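Local coordinates for SufE-like protein 1, chloroplastic/mitochondrial (Arabidopsis thaliana, PDB 4PUI) that activates a cysteine desulfurase that supplies sulfur for iron-sulfur clusters, and is represented here by its C-terminal BolA domain, at residues 6-10 and 78-83; 22-28 and 49-55; 29-33 and 45-49. All blocks are in the same frame, centred on the assembly; numbering follows the deposited sequence.

Contact 1: 6-10 and 78-83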
# COMPACT_ATOMS: atom_id res chain seq x y z
N ARG A 6 -4.42 -5.27 10.30
CA ARG A 6 -3.67 -4.18 9.66
C ARG A 6 -3.86 -4.21 8.14
O ARG A 6 -4.09 -3.17 7.53
CB ARG A 6 -2.17 -4.22 9.97
CG ARG A 6 -1.34 -3.32 9.05
CD ARG A 6 0.09 -3.09 9.54
NE ARG A 6 0.08 -2.38 10.80
CZ ARG A 6 0.67 -2.80 11.92
NH1 ARG A 6 1.36 -3.92 11.94
NH2 ARG A 6 0.57 -2.06 13.02
N GLY A 7 -3.74 -5.39 7.54
CA GLY A 7 -3.93 -5.53 6.10
C GLY A 7 -5.28 -4.97 5.67
O GLY A 7 -5.39 -4.29 4.65
N MET A 8 -6.31 -5.28 6.44
CA MET A 8 -7.65 -4.79 6.14
C MET A 8 -7.73 -3.27 6.25
O MET A 8 -8.34 -2.61 5.40
CB MET A 8 -8.69 -5.46 7.05
CG MET A 8 -8.88 -6.94 6.77
SD MET A 8 -9.27 -7.23 5.02
CE MET A 8 -11.00 -6.77 4.95
N ARG A 9 -7.09 -2.71 7.28
CA ARG A 9 -7.04 -1.26 7.41
C ARG A 9 -6.32 -0.59 6.24
O ARG A 9 -6.76 0.46 5.76
CB ARG A 9 -6.36 -0.83 8.72
CG ARG A 9 -7.17 -1.09 9.95
CD ARG A 9 -6.59 -0.35 11.15
NE ARG A 9 -5.19 -0.68 11.41
CZ ARG A 9 -4.79 -1.62 12.25
NH1 ARG A 9 -5.68 -2.34 12.90
NH2 ARG A 9 -3.50 -1.86 12.43
N ILE A 10 -5.21 -1.20 5.80
CA ILE A 10 -4.43 -0.66 4.68
C ILE A 10 -5.29 -0.67 3.42
O ILE A 10 -5.37 0.33 2.72
CB ILE A 10 -3.13 -1.47 4.46
CG1 ILE A 10 -2.11 -1.18 5.58
CG2 ILE A 10 -2.51 -1.17 3.09
CD1 ILE A 10 -0.89 -2.10 5.51
N GLU A 78 0.22 3.45 10.49
CA GLU A 78 0.63 2.05 10.56
C GLU A 78 2.14 1.95 10.72
O GLU A 78 2.65 1.16 11.51
CB GLU A 78 0.20 1.28 9.30
CG GLU A 78 -1.30 1.37 8.99
CD GLU A 78 -2.17 0.65 9.99
OE1 GLU A 78 -1.63 -0.13 10.80
OE2 GLU A 78 -3.40 0.86 9.96
N LEU A 79 2.86 2.78 9.96
CA LEU A 79 4.32 2.77 9.99
C LEU A 79 4.85 3.15 11.37
O LEU A 79 5.94 2.74 11.75
CB LEU A 79 4.88 3.72 8.94
CG LEU A 79 4.63 3.28 7.51
CD1 LEU A 79 4.83 4.45 6.58
CD2 LEU A 79 5.54 2.12 7.12
N LYS A 80 4.07 3.95 12.10
CA LYS A 80 4.43 4.37 13.46
C LYS A 80 3.92 3.42 14.54
O LYS A 80 3.92 3.78 15.73
CB LYS A 80 3.85 5.76 13.75
CG LYS A 80 4.38 6.89 12.88
CD LYS A 80 3.48 8.11 13.03
CE LYS A 80 3.92 9.27 12.16
NZ LYS A 80 2.97 10.43 12.28
N SER A 81 3.47 2.22 14.17
CA SER A 81 2.89 1.31 15.16
C SER A 81 2.95 -0.16 14.79
O SER A 81 2.05 -0.93 15.14
CB SER A 81 1.45 1.71 15.51
OG SER A 81 0.62 1.72 14.36
N GLY A 82 4.00 -0.56 14.08
CA GLY A 82 4.23 -1.97 13.86
C GLY A 82 4.50 -2.36 12.43
O GLY A 82 5.07 -3.42 12.18
N LEU A 83 4.07 -1.53 11.48
CA LEU A 83 4.35 -1.77 10.07
C LEU A 83 5.79 -1.36 9.78
O LEU A 83 6.18 -0.23 10.07
CB LEU A 83 3.39 -0.97 9.19
CG LEU A 83 3.59 -1.08 7.67
CD1 LEU A 83 3.47 -2.53 7.28
CD2 LEU A 83 2.55 -0.22 6.91
O HOH W 1 -1.14 0.16 13.78

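Contact 2: 22-28 and 49-55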
# COMPACT_ATOMS: atom_id res chain seq x y z
N GLU A 22 -7.52 -1.00 -9.62
CA GLU A 22 -6.93 -2.28 -9.25
C GLU A 22 -6.17 -2.06 -7.95
O GLU A 22 -5.44 -1.08 -7.82
CB GLU A 22 -5.98 -2.76 -10.36
CG GLU A 22 -6.71 -2.88 -11.69
CD GLU A 22 -5.87 -3.45 -12.82
OE1 GLU A 22 -4.72 -3.88 -12.61
OE2 GLU A 22 -6.40 -3.48 -13.95
N LEU A 23 -6.35 -2.97 -7.00
CA LEU A 23 -5.65 -2.88 -5.73
C LEU A 23 -5.30 -4.26 -5.19
O LEU A 23 -6.17 -5.13 -5.08
CB LEU A 23 -6.49 -2.13 -4.69
CG LEU A 23 -5.90 -2.02 -3.27
CD1 LEU A 23 -4.59 -1.24 -3.24
CD2 LEU A 23 -6.94 -1.40 -2.33
N GLU A 24 -4.03 -4.46 -4.87
CA GLU A 24 -3.60 -5.69 -4.21
C GLU A 24 -2.78 -5.35 -2.98
O GLU A 24 -1.87 -4.54 -3.04
CB GLU A 24 -2.77 -6.56 -5.14
CG GLU A 24 -2.27 -7.84 -4.45
CD GLU A 24 -1.45 -8.74 -5.37
OE1 GLU A 24 -1.22 -8.36 -6.53
OE2 GLU A 24 -1.05 -9.83 -4.91
N VAL A 25 -3.14 -5.97 -1.86
CA VAL A 25 -2.44 -5.77 -0.60
C VAL A 25 -2.02 -7.15 -0.15
O VAL A 25 -2.87 -7.98 0.20
CB VAL A 25 -3.36 -5.10 0.47
CG1 VAL A 25 -2.66 -5.04 1.83
CG2 VAL A 25 -3.78 -3.70 0.01
N GLU A 26 -0.73 -7.43 -0.21
CA GLU A 26 -0.24 -8.78 0.06
C GLU A 26 0.64 -8.76 1.30
O GLU A 26 1.64 -8.04 1.34
CB GLU A 26 0.55 -9.30 -1.14
CG GLU A 26 1.03 -10.73 -1.00
CD GLU A 26 2.05 -11.10 -2.06
OE1 GLU A 26 2.65 -10.19 -2.67
OE2 GLU A 26 2.26 -12.31 -2.27
N ASP A 27 0.26 -9.54 2.30
CA ASP A 27 1.05 -9.66 3.52
C ASP A 27 2.22 -10.60 3.26
O ASP A 27 2.02 -11.79 3.03
CB ASP A 27 0.15 -10.18 4.66
CG ASP A 27 0.82 -10.15 6.02
OD1 ASP A 27 2.06 -10.08 6.08
OD2 ASP A 27 0.10 -10.21 7.04
N VAL A 28 3.44 -10.07 3.29
CA VAL A 28 4.62 -10.91 3.11
C VAL A 28 5.51 -10.93 4.36
O VAL A 28 6.72 -11.15 4.28
CB VAL A 28 5.42 -10.50 1.85
CG1 VAL A 28 4.61 -10.80 0.59
CG2 VAL A 28 5.81 -9.02 1.91
N HIS A 49 5.24 -6.55 7.01
CA HIS A 49 5.66 -6.32 5.64
C HIS A 49 4.53 -6.61 4.65
O HIS A 49 3.93 -7.68 4.69
CB HIS A 49 6.85 -7.21 5.30
CG HIS A 49 8.09 -6.87 6.06
ND1 HIS A 49 8.25 -7.17 7.39
CD2 HIS A 49 9.23 -6.25 5.67
CE1 HIS A 49 9.44 -6.75 7.80
NE2 HIS A 49 10.05 -6.19 6.77
N PHE A 50 4.25 -5.65 3.77
CA PHE A 50 3.26 -5.85 2.73
C PHE A 50 3.81 -5.44 1.37
O PHE A 50 4.64 -4.54 1.28
CB PHE A 50 2.00 -5.02 3.00
CG PHE A 50 1.22 -5.48 4.20
CD1 PHE A 50 1.59 -5.09 5.48
CD2 PHE A 50 0.11 -6.30 4.04
CE1 PHE A 50 0.86 -5.52 6.59
CE2 PHE A 50 -0.63 -6.73 5.14
CZ PHE A 50 -0.25 -6.33 6.42
N ASN A 51 3.34 -6.12 0.34
CA ASN A 51 3.51 -5.66 -1.03
C ASN A 51 2.21 -5.02 -1.47
O ASN A 51 1.14 -5.61 -1.29
CB ASN A 51 3.83 -6.82 -1.99
CG ASN A 51 5.18 -7.49 -1.70
OD1 ASN A 51 6.10 -6.84 -1.21
ND2 ASN A 51 5.28 -8.78 -2.00
N LEU A 52 2.29 -3.82 -2.03
CA LEU A 52 1.12 -3.12 -2.54
C LEU A 52 1.23 -2.91 -4.06
O LEU A 52 2.27 -2.48 -4.55
CB LEU A 52 1.01 -1.74 -1.90
CG LEU A 52 0.99 -1.67 -0.38
CD1 LEU A 52 0.87 -0.22 0.09
CD2 LEU A 52 -0.16 -2.49 0.17
N ARG A 53 0.16 -3.23 -4.79
CA ARG A 53 0.08 -2.85 -6.19
C ARG A 53 -1.19 -2.02 -6.36
O ARG A 53 -2.29 -2.50 -6.09
CB ARG A 53 0.04 -4.07 -7.12
CG ARG A 53 0.00 -3.69 -8.61
CD ARG A 53 -0.16 -4.92 -9.48
NE ARG A 53 -0.14 -4.65 -10.91
CZ ARG A 53 -1.21 -4.33 -11.62
NH1 ARG A 53 -2.38 -4.22 -11.02
NH2 ARG A 53 -1.12 -4.12 -12.94
N ILE A 54 -1.02 -0.77 -6.76
CA ILE A 54 -2.14 0.16 -6.84
C ILE A 54 -2.20 0.79 -8.21
O ILE A 54 -1.23 1.40 -8.64
CB ILE A 54 -1.97 1.30 -5.81
CG1 ILE A 54 -1.53 0.72 -4.47
CG2 ILE A 54 -3.26 2.16 -5.69
CD1 ILE A 54 -1.08 1.77 -3.47
N VAL A 55 -3.35 0.67 -8.86
CA VAL A 55 -3.59 1.39 -10.11
C VAL A 55 -4.66 2.46 -9.85
O VAL A 55 -5.81 2.14 -9.55
CB VAL A 55 -4.04 0.45 -11.24
CG1 VAL A 55 -4.15 1.23 -12.54
CG2 VAL A 55 -3.04 -0.70 -11.40
O HOH W 2 -3.34 -4.87 -14.70

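Contact 3: 29-33 and 45-49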
# COMPACT_ATOMS: atom_id res chain seq x y z
N SER A 29 4.90 -10.72 5.52
CA SER A 29 5.64 -10.74 6.77
C SER A 29 6.40 -12.05 6.99
O SER A 29 7.47 -12.06 7.60
CB SER A 29 4.70 -10.50 7.95
OG SER A 29 3.96 -9.32 7.74
N TYR A 30 5.84 -13.15 6.49
CA TYR A 30 6.48 -14.45 6.61
C TYR A 30 7.90 -14.49 6.02
O TYR A 30 8.72 -15.31 6.41
CB TYR A 30 5.59 -15.54 5.97
CG TYR A 30 5.45 -15.42 4.47
CD1 TYR A 30 6.37 -16.03 3.61
CD2 TYR A 30 4.39 -14.71 3.90
CE1 TYR A 30 6.25 -15.93 2.24
CE2 TYR A 30 4.26 -14.61 2.52
CZ TYR A 30 5.19 -15.22 1.70
OH TYR A 30 5.07 -15.12 0.33
N GLN A 31 8.18 -13.59 5.07
CA GLN A 31 9.48 -13.54 4.40
C GLN A 31 10.56 -12.89 5.27
O GLN A 31 11.75 -12.96 4.94
CB GLN A 31 9.36 -12.77 3.07
CG GLN A 31 8.56 -13.49 2.01
CD GLN A 31 8.23 -12.62 0.81
OE1 GLN A 31 8.79 -11.54 0.64
NE2 GLN A 31 7.30 -13.09 -0.01
N HIS A 32 10.14 -12.28 6.36
CA HIS A 32 11.04 -11.53 7.21
C HIS A 32 10.99 -12.04 8.65
O HIS A 32 11.68 -11.52 9.53
CB HIS A 32 10.68 -10.04 7.19
CG HIS A 32 10.73 -9.43 5.82
ND1 HIS A 32 11.77 -8.61 5.42
CD2 HIS A 32 9.88 -9.50 4.77
CE1 HIS A 32 11.56 -8.22 4.17
NE2 HIS A 32 10.42 -8.74 3.76
N ALA A 33 10.16 -13.05 8.87
CA ALA A 33 9.91 -13.53 10.22
C ALA A 33 9.36 -14.96 10.21
O ALA A 33 10.10 -15.92 10.03
CB ALA A 33 8.95 -12.59 10.94
N ASP A 45 2.77 -13.69 12.32
CA ASP A 45 3.95 -13.08 11.69
C ASP A 45 4.10 -11.58 11.92
O ASP A 45 5.14 -11.01 11.61
CB ASP A 45 4.10 -13.40 10.19
CG ASP A 45 4.55 -14.82 9.93
OD1 ASP A 45 5.37 -15.32 10.73
OD2 ASP A 45 4.08 -15.43 8.95
N GLY A 46 3.05 -10.94 12.44
CA GLY A 46 3.18 -9.56 12.86
C GLY A 46 2.61 -8.48 11.97
O GLY A 46 2.51 -7.34 12.40
N GLU A 47 2.23 -8.82 10.74
CA GLU A 47 1.79 -7.83 9.77
C GLU A 47 2.81 -6.70 9.67
O GLU A 47 2.46 -5.53 9.79
CB GLU A 47 0.40 -7.27 10.10
CG GLU A 47 -0.68 -8.34 10.20
CD GLU A 47 -2.09 -7.75 10.14
OE1 GLU A 47 -2.63 -7.43 11.20
OE2 GLU A 47 -2.63 -7.60 9.02
N THR A 48 4.06 -7.06 9.43
CA THR A 48 5.15 -6.10 9.41
C THR A 48 5.55 -5.70 7.99
O THR A 48 6.14 -4.65 7.78
CB THR A 48 6.40 -6.68 10.09
OG1 THR A 48 6.73 -7.92 9.46
CG2 THR A 48 6.14 -6.91 11.56
N HIS A 49 5.24 -6.55 7.01
CA HIS A 49 5.66 -6.32 5.64
C HIS A 49 4.53 -6.61 4.65
O HIS A 49 3.93 -7.68 4.69
CB HIS A 49 6.85 -7.21 5.30
CG HIS A 49 8.09 -6.87 6.06
ND1 HIS A 49 8.25 -7.17 7.39
CD2 HIS A 49 9.23 -6.25 5.67
CE1 HIS A 49 9.44 -6.75 7.80
NE2 HIS A 49 10.05 -6.19 6.77

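Contact 1: 6-10 and 78-83
Arg6 sets off with CG opposite its backbone N (chi1 166°) and bends at chi3, which brings its guanidinium up to Glu78 and the turn 80-83. Glu78 folds at chi2 (-68°), and its carboxylate comes to lie between Arg6 and Arg9. Arg9 grips it side-on with two nitrogens. Its NE bonds to Glu78 OE2 at 2.8 Å, and its NH2 bonds to Glu78 OE1 at 3.0 Å. Both bonds are nearly straight and use the syn lone pairs. The two flat groups are almost coplanar, 10° apart. Arg6 NE comes to Glu78 OE1 on the anti side and tilted out of the carboxylate plane, also at 2.8 Å, with its guanidinium turned steeply against the carboxylate. Glu78 OE1 is therefore gripped by both arginines, and the carboxylate is fixed in its rotation. Its two positive neighbours would probably favour the charged form. A water joins Glu78 OE1 to Arg6 NH2. The same NH2 makes a weak, bent bond to Ser81 O. Leu83 N lies over one face of the Arg6 guanidinium, and Arg6 NH1 is bonded to Glu47 O. Toward Phe50, Ile10 CD1 and Leu83 CD2 meet tip to tip at 4.2 Å. Arg6 CD packs on Leu83 CB at 3.9 Å. The backbone of the turn folds back on the helix end, where Glu78 O accepts from both Ser81 N and Leu83 N. Arg6, Arg9 and Glu78 form a salt-bridge network that ties the start of helix 5-18 to the end of helix 76-79 in the alpha/beta BolA fold.

Contact 2: 22-28 and 49-55
Val25 of strand 22-27 packs against Leu52 and Phe50 of strand 49-55. Its CG2 lies beside Leu52 CD2 at 3.8 Å, and its CG1 meets Phe50 CD2 at the same distance, the two side chains crossing at a slant. With CG1 opposite the backbone N (chi1 173°), Val25 turns that methyl to both Phe50 and Leu52. Farther along this face Leu23 CD1 touches Ile54 CG1. At the other end Asp27 closes the row. Its CB packs on Phe50 CE2 at 3.6 Å, and its OD1 lies over one face of the ring. That oxygen is hydrogen-bonded to Ser29 OG. The backbones form an antiparallel ladder. Glu22, Glu24 and Glu26 stand in hydrogen-bonded pairs with Val55, Arg53 and Asn51. CA-H...O contacts, such as Leu52 CA to Glu24 O at 3.3 Å, lie between the bonds. Val28 N reaches His49 O as the ladder ends. The face with the glutamates is mostly polar, apart from Val55, whose CG2 packs on Glu22 CB. Asn51 ND2 bonds to Glu26 OE1 at 3.1 Å, coming from above the carboxylate plane, 50° out of it. Val28 CG1 closes in on the same ND2 at 3.4 Å. At the far end Arg53 NH1 forms a salt bridge with Glu22 OE1 at 2.8 Å. NH1 meets the oxygen nearly head-on along its C-O bond, and the two flat groups are nearly coplanar. A water joins the same oxygen to Arg53 NH2. Helix 5-18 covers Leu23 and Phe50, through Leu14 and Ile10 among others, and helix 64-74 covers Leu52 and Ile54 through Ile71. Strand 22-27 is an edge of the three-stranded sheet within this chain, and strand 49-55 is central, with strand 85-91 bonded on its other side.

Contact 3: 29-33 and 45-49
The long loop between strands 22-27 and 49-55 closes on itself at Ser29 and His49. Ser29 OG accepts two backbone N-H groups, from Thr48 at 2.8 Å and from His49 at 3.1 Å. The bond from His49 N is the straighter one. The same hydroxyl is hydrogen-bonded to Asp27, so it links the end of one strand to the start of the next. Ser29 OG reaches this spot because it stands beside its own backbone N (chi1 -53°). Ser29 CB packs against Asp45 CB at 3.7 Å. Residues 29-31 form a 3-10 segment, closed by a bond from His32 N to Ser29 O. This turn brings the His32 ring over the His49 ring. The two lie face to face, with centroids 3.5 Å apart and planes at 9°. His49 CD2 sits over the centre of the His32 ring, and His32 CB rests on the His49 face as a CH-pi contact. His32 ND1 and His49 NE2 are close, but stacked and not hydrogen-bonded. At the edge of its ring, His49 ND1 shares a 2.7 Å hydrogen bond with Thr48 OG1, which lies in the ring plane and limits the ring's rotation. An alanine in place of His49 would probably leave the His32 ring without its stacking partner and Thr48 OG1 without its bond to the imidazole. Farther out, Asp45 OD2 touches Tyr30 CB at 3.3 Å. Most of the link between the two segments, residues 34-43, is not modelled. The arrangement is the closed base of the loop between the first two strands of a BolA domain. In BolA relatives a histidine or cysteine of this loop is thought to take part in cluster binding with glutaredoxins.

How the contacts relate
The three contacts form a rough triangle, their centres about 12 to 14 Å apart: contact 2 lies in the sheet, contacts 1 and 3 at one end of it. Along the chain contact 1 encloses contact 2, which in turn encloses contact 3. Contact 2 pairs strands 22-27 and 49-55, and contact 3 closes the loop joining them; they share His49. Phe50 connects contacts 1 and 2, since Gly7, Ile10 and Leu83 all pack on its ring. Glu47 connects contacts 1 and 3 through probable hydrogen bonds to Arg6 NH1 and Gly7 N. Helix 5-18, the turn after helix 76-79 and the loop base are thus held together at one end of the BolA domain.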